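Local coordinates for protein beta-N-acetylhexosaminidase (Bacteroides fragilis, PDB 4PYS) that probably hydrolyses terminal non-reducing N-acetylhexosamine residues from glycoconjugates, as a glycoside hydrolase of family 20, at residues N162-H167 with I218-E223. Residues are numbered along the deposited sequence; the frame is centred on the assembly and turned at random.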
ATOM      1  N   ASN A 162       6.908   0.888   1.160  1.00 15.56           N
ATOM      2  CA  ASN A 162       7.307   1.480  -0.110  1.00 15.31           C
ATOM      3  C   ASN A 162       6.238   1.537  -1.189  1.00 18.92           C
ATOM      4  O   ASN A 162       6.484   2.112  -2.253  1.00 18.53           O
ATOM      5  CB  ASN A 162       8.597   0.855  -0.678  1.00 17.42           C
ATOM      6  CG  ASN A 162       8.551  -0.665  -0.766  1.00 20.30           C
ATOM      7  OD1 ASN A 162       7.543  -1.301  -0.449  1.00 20.31           O
ATOM      8  ND2 ASN A 162       9.670  -1.260  -1.216  1.00 20.10           N
ATOM      9  N   TYR A 163       5.064   0.964  -0.934  1.00 16.76           N
ATOM     10  CA  TYR A 163       3.978   1.054  -1.912  1.00 16.87           C
ATOM     11  C   TYR A 163       2.684   1.453  -1.237  1.00 18.91           C
ATOM     12  O   TYR A 163       2.367   0.982  -0.150  1.00 19.79           O
ATOM     13  CB  TYR A 163       3.744  -0.278  -2.642  1.00 17.69           C
ATOM     14  CG  TYR A 163       4.892  -0.737  -3.502  1.00 21.03           C
ATOM     15  CD1 TYR A 163       5.049  -0.271  -4.805  1.00 20.69           C
ATOM     16  CD2 TYR A 163       5.820  -1.643  -3.012  1.00 20.44           C
ATOM     17  CE1 TYR A 163       6.114  -0.704  -5.600  1.00 24.48           C
ATOM     18  CE2 TYR A 163       6.892  -2.072  -3.797  1.00 24.28           C
ATOM     19  CZ  TYR A 163       7.031  -1.600  -5.078  1.00 25.82           C
ATOM     20  OH  TYR A 163       8.093  -2.040  -5.847  1.00 24.48           O
ATOM     21  N   PHE A 164       1.923   2.307  -1.908  1.00 18.79           N
ATOM     22  CA  PHE A 164       0.569   2.614  -1.478  1.00 17.67           C
ATOM     23  C   PHE A 164      -0.327   2.076  -2.578  1.00 22.95           C
ATOM     24  O   PHE A 164      -0.267   2.533  -3.725  1.00 21.73           O
ATOM     25  CB  PHE A 164       0.377   4.125  -1.318  1.00 19.06           C
ATOM     26  CG  PHE A 164      -1.049   4.535  -1.007  1.00 21.85           C
ATOM     27  CD1 PHE A 164      -1.570   4.379   0.276  1.00 26.56           C
ATOM     28  CD2 PHE A 164      -1.853   5.096  -1.992  1.00 24.39           C
ATOM     29  CE1 PHE A 164      -2.885   4.765   0.568  1.00 24.75           C
ATOM     30  CE2 PHE A 164      -3.176   5.479  -1.719  1.00 22.70           C
ATOM     31  CZ  PHE A 164      -3.689   5.317  -0.438  1.00 21.33           C
ATOM     32  N   HIS A 165      -1.139   1.084  -2.232  1.00 18.78           N
ATOM     33  CA  HIS A 165      -2.011   0.409  -3.197  1.00 16.15           C
ATOM     34  C   HIS A 165      -3.355   1.126  -3.144  1.00 19.47           C
ATOM     35  O   HIS A 165      -4.012   1.143  -2.106  1.00 19.77           O
ATOM     36  CB  HIS A 165      -2.092  -1.061  -2.753  1.00 22.10           C
ATOM     37  CG  HIS A 165      -3.072  -1.904  -3.503  1.00 19.93           C
ATOM     38  ND1 HIS A 165      -3.270  -3.235  -3.198  1.00 21.02           N
ATOM     39  CD2 HIS A 165      -3.917  -1.626  -4.526  1.00 20.48           C
ATOM     40  CE1 HIS A 165      -4.199  -3.737  -3.989  1.00 23.43           C
ATOM     41  NE2 HIS A 165      -4.605  -2.783  -4.811  1.00 22.85           N
ATOM     42  N   TRP A 166      -3.741   1.761  -4.249  1.00 20.38           N
ATOM     43  CA  TRP A 166      -4.904   2.641  -4.256  1.00 20.60           C
ATOM     44  C   TRP A 166      -6.045   1.953  -5.009  1.00 22.98           C
ATOM     45  O   TRP A 166      -6.022   1.864  -6.232  1.00 23.24           O
ATOM     46  CB  TRP A 166      -4.540   3.968  -4.942  1.00 20.27           C
ATOM     47  CG  TRP A 166      -5.430   5.131  -4.589  1.00 21.05           C
ATOM     48  CD1 TRP A 166      -6.467   5.140  -3.698  1.00 20.65           C
ATOM     49  CD2 TRP A 166      -5.347   6.459  -5.126  1.00 19.59           C
ATOM     50  NE1 TRP A 166      -7.038   6.402  -3.653  1.00 20.85           N
ATOM     51  CE2 TRP A 166      -6.364   7.226  -4.518  1.00 20.91           C
ATOM     52  CE3 TRP A 166      -4.515   7.071  -6.069  1.00 25.27           C
ATOM     53  CZ2 TRP A 166      -6.580   8.579  -4.832  1.00 21.58           C
ATOM     54  CZ3 TRP A 166      -4.718   8.416  -6.372  1.00 25.90           C
ATOM     55  CH2 TRP A 166      -5.751   9.151  -5.761  1.00 27.58           C
ATOM     56  N   HIS A 167      -7.018   1.440  -4.261  1.00 20.90           N
ATOM     57  CA  HIS A 167      -8.124   0.677  -4.825  1.00 21.09           C
ATOM     58  C   HIS A 167      -9.151   1.709  -5.268  1.00 23.50           C
ATOM     59  O   HIS A 167      -9.918   2.218  -4.451  1.00 26.28           O
ATOM     60  CB  HIS A 167      -8.690  -0.267  -3.749  1.00 23.46           C
ATOM     61  CG  HIS A 167      -9.752  -1.205  -4.243  1.00 25.55           C
ATOM     62  ND1 HIS A 167      -9.466  -2.426  -4.817  1.00 26.01           N
ATOM     63  CD2 HIS A 167     -11.104  -1.110  -4.221  1.00 27.68           C
ATOM     64  CE1 HIS A 167     -10.594  -3.033  -5.149  1.00 26.97           C
ATOM     65  NE2 HIS A 167     -11.603  -2.253  -4.798  1.00 28.95           N
ATOM     66  N   ILE A 218       7.331   6.653  -1.734  1.00 27.97           N
ATOM     67  CA  ILE A 218       6.182   5.768  -1.934  1.00 25.92           C
ATOM     68  C   ILE A 218       5.808   5.688  -3.407  1.00 25.41           C
ATOM     69  O   ILE A 218       5.631   6.717  -4.053  1.00 26.23           O
ATOM     70  CB  ILE A 218       4.953   6.268  -1.146  1.00 25.48           C
ATOM     71  CG1 ILE A 218       5.222   6.190   0.359  1.00 26.12           C
ATOM     72  CG2 ILE A 218       3.721   5.440  -1.501  1.00 25.12           C
ATOM     73  CD1 ILE A 218       5.568   4.780   0.844  1.00 25.50           C
ATOM     74  N   THR A 219       5.693   4.466  -3.927  1.00 24.42           N
ATOM     75  CA  THR A 219       5.199   4.240  -5.284  1.00 24.01           C
ATOM     76  C   THR A 219       3.706   3.958  -5.183  1.00 24.80           C
ATOM     77  O   THR A 219       3.285   3.117  -4.391  1.00 22.00           O
ATOM     78  CB  THR A 219       5.918   3.051  -5.921  1.00 24.24           C
ATOM     79  OG1 THR A 219       7.306   3.384  -6.097  1.00 25.99           O
ATOM     80  CG2 THR A 219       5.302   2.685  -7.278  1.00 23.97           C
ATOM     81  N   VAL A 220       2.902   4.676  -5.956  1.00 22.72           N
ATOM     82  CA  VAL A 220       1.447   4.504  -5.892  1.00 22.85           C
ATOM     83  C   VAL A 220       1.003   3.486  -6.941  1.00 24.61           C
ATOM     84  O   VAL A 220       1.165   3.709  -8.131  1.00 24.76           O
ATOM     85  CB  VAL A 220       0.716   5.827  -6.120  1.00 25.26           C
ATOM     86  CG1 VAL A 220      -0.798   5.610  -6.080  1.00 23.92           C
ATOM     87  CG2 VAL A 220       1.132   6.845  -5.046  1.00 24.80           C
ATOM     88  N   VAL A 221       0.461   2.366  -6.477  1.00 23.97           N
ATOM     89  CA  VAL A 221       0.033   1.274  -7.347  1.00 21.19           C
ATOM     90  C   VAL A 221      -1.480   1.389  -7.524  1.00 22.63           C
ATOM     91  O   VAL A 221      -2.229   1.142  -6.592  1.00 21.56           O
ATOM     92  CB  VAL A 221       0.356  -0.067  -6.701  1.00 22.67           C
ATOM     93  CG1 VAL A 221      -0.081  -1.230  -7.606  1.00 22.51           C
ATOM     94  CG2 VAL A 221       1.855  -0.171  -6.428  1.00 24.77           C
ATOM     95  N   PRO A 222      -1.934   1.779  -8.722  1.00 23.15           N
ATOM     96  CA  PRO A 222      -3.387   1.879  -8.901  1.00 24.21           C
ATOM     97  C   PRO A 222      -4.013   0.507  -9.116  1.00 25.99           C
ATOM     98  O   PRO A 222      -3.374  -0.371  -9.717  1.00 23.51           O
ATOM     99  CB  PRO A 222      -3.511   2.695 -10.191  1.00 22.24           C
ATOM    100  CG  PRO A 222      -2.295   2.302 -10.991  1.00 22.84           C
ATOM    101  CD  PRO A 222      -1.190   2.067  -9.963  1.00 21.77           C
ATOM    102  N   GLU A 223      -5.242   0.325  -8.646  1.00 23.94           N
ATOM    103  CA  GLU A 223      -5.997  -0.882  -8.992  1.00 24.52           C
ATOM    104  C   GLU A 223      -7.232  -0.509  -9.814  1.00 24.71           C
ATOM    105  O   GLU A 223      -8.096   0.238  -9.352  1.00 27.04           O
ATOM    106  CB  GLU A 223      -6.429  -1.661  -7.755  1.00 24.33           C
ATOM    107  CG  GLU A 223      -7.174  -2.966  -8.092  1.00 26.01           C
ATOM    108  CD  GLU A 223      -7.611  -3.742  -6.867  1.00 28.79           C
ATOM    109  OE1 GLU A 223      -7.117  -3.457  -5.750  1.00 29.20           O
ATOM    110  OE2 GLU A 223      -8.450  -4.658  -7.003  1.00 29.26           O
TER
HETATM  111  O   HOH W   1       8.613   2.803  -3.942  1.00 31.21           O
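Tyr-163 to His-167 and Thr-219 to Glu-223 run as neighbouring parallel strands, their axes 4.7 Å apart and 24° from exact alignment, laced by five backbone hydrogen bonds, from Thr-219 N with Asn-162 O to Glu-223 N with Trp-166 O. The register pairs Tyr-163 with Thr-219 and His-167 with Glu-223, and side chains alternate between two faces. On one, Tyr-163 lies beside Thr-219 and its CD1 touches Val-221 CG2 at 3.6 Å. On the other, Ile-218 CG2 packs against Phe-164 CB (3.6 Å), while Val-220 CG1 sits at the edge of the Phe-164 ring and 4.0 Å from Trp-166 CE3; helices 146-158 and 203-214 cover this side. Such strands with helices outside them belong to the TIM-type barrel of the catalytic domain, and the Tyr-163 face turns inward, where His-165 also meets His-287.

Glu-223 is extended, CG anti to the backbone N (chi1 -178°), which places its carboxylate between two imidazoles. His-165 NE2 donates to Glu-223 OE1 at 2.8 Å on the anti side, somewhat out of the carboxylate plane, the bond bent to 140°. His-167 ND1 comes from well above the opposite face, donating to Glu-223 OE1 at 2.7 Å, the oxygen lying nearly in the imidazole plane. Trp-341 NE1 binds Glu-223 OE2, and His-167 NE2 is hydrogen-bonded to Glu-170 OE2. Two N-H donors on OE1 and the Trp-341 bond on OE2 together fix the carboxylate's rotation; with a glycerol, probably from the crystallisation liquor, about 5 Å from the His-167 side chain, this polar cluster is consistent with the lining of a sugar-binding pocket.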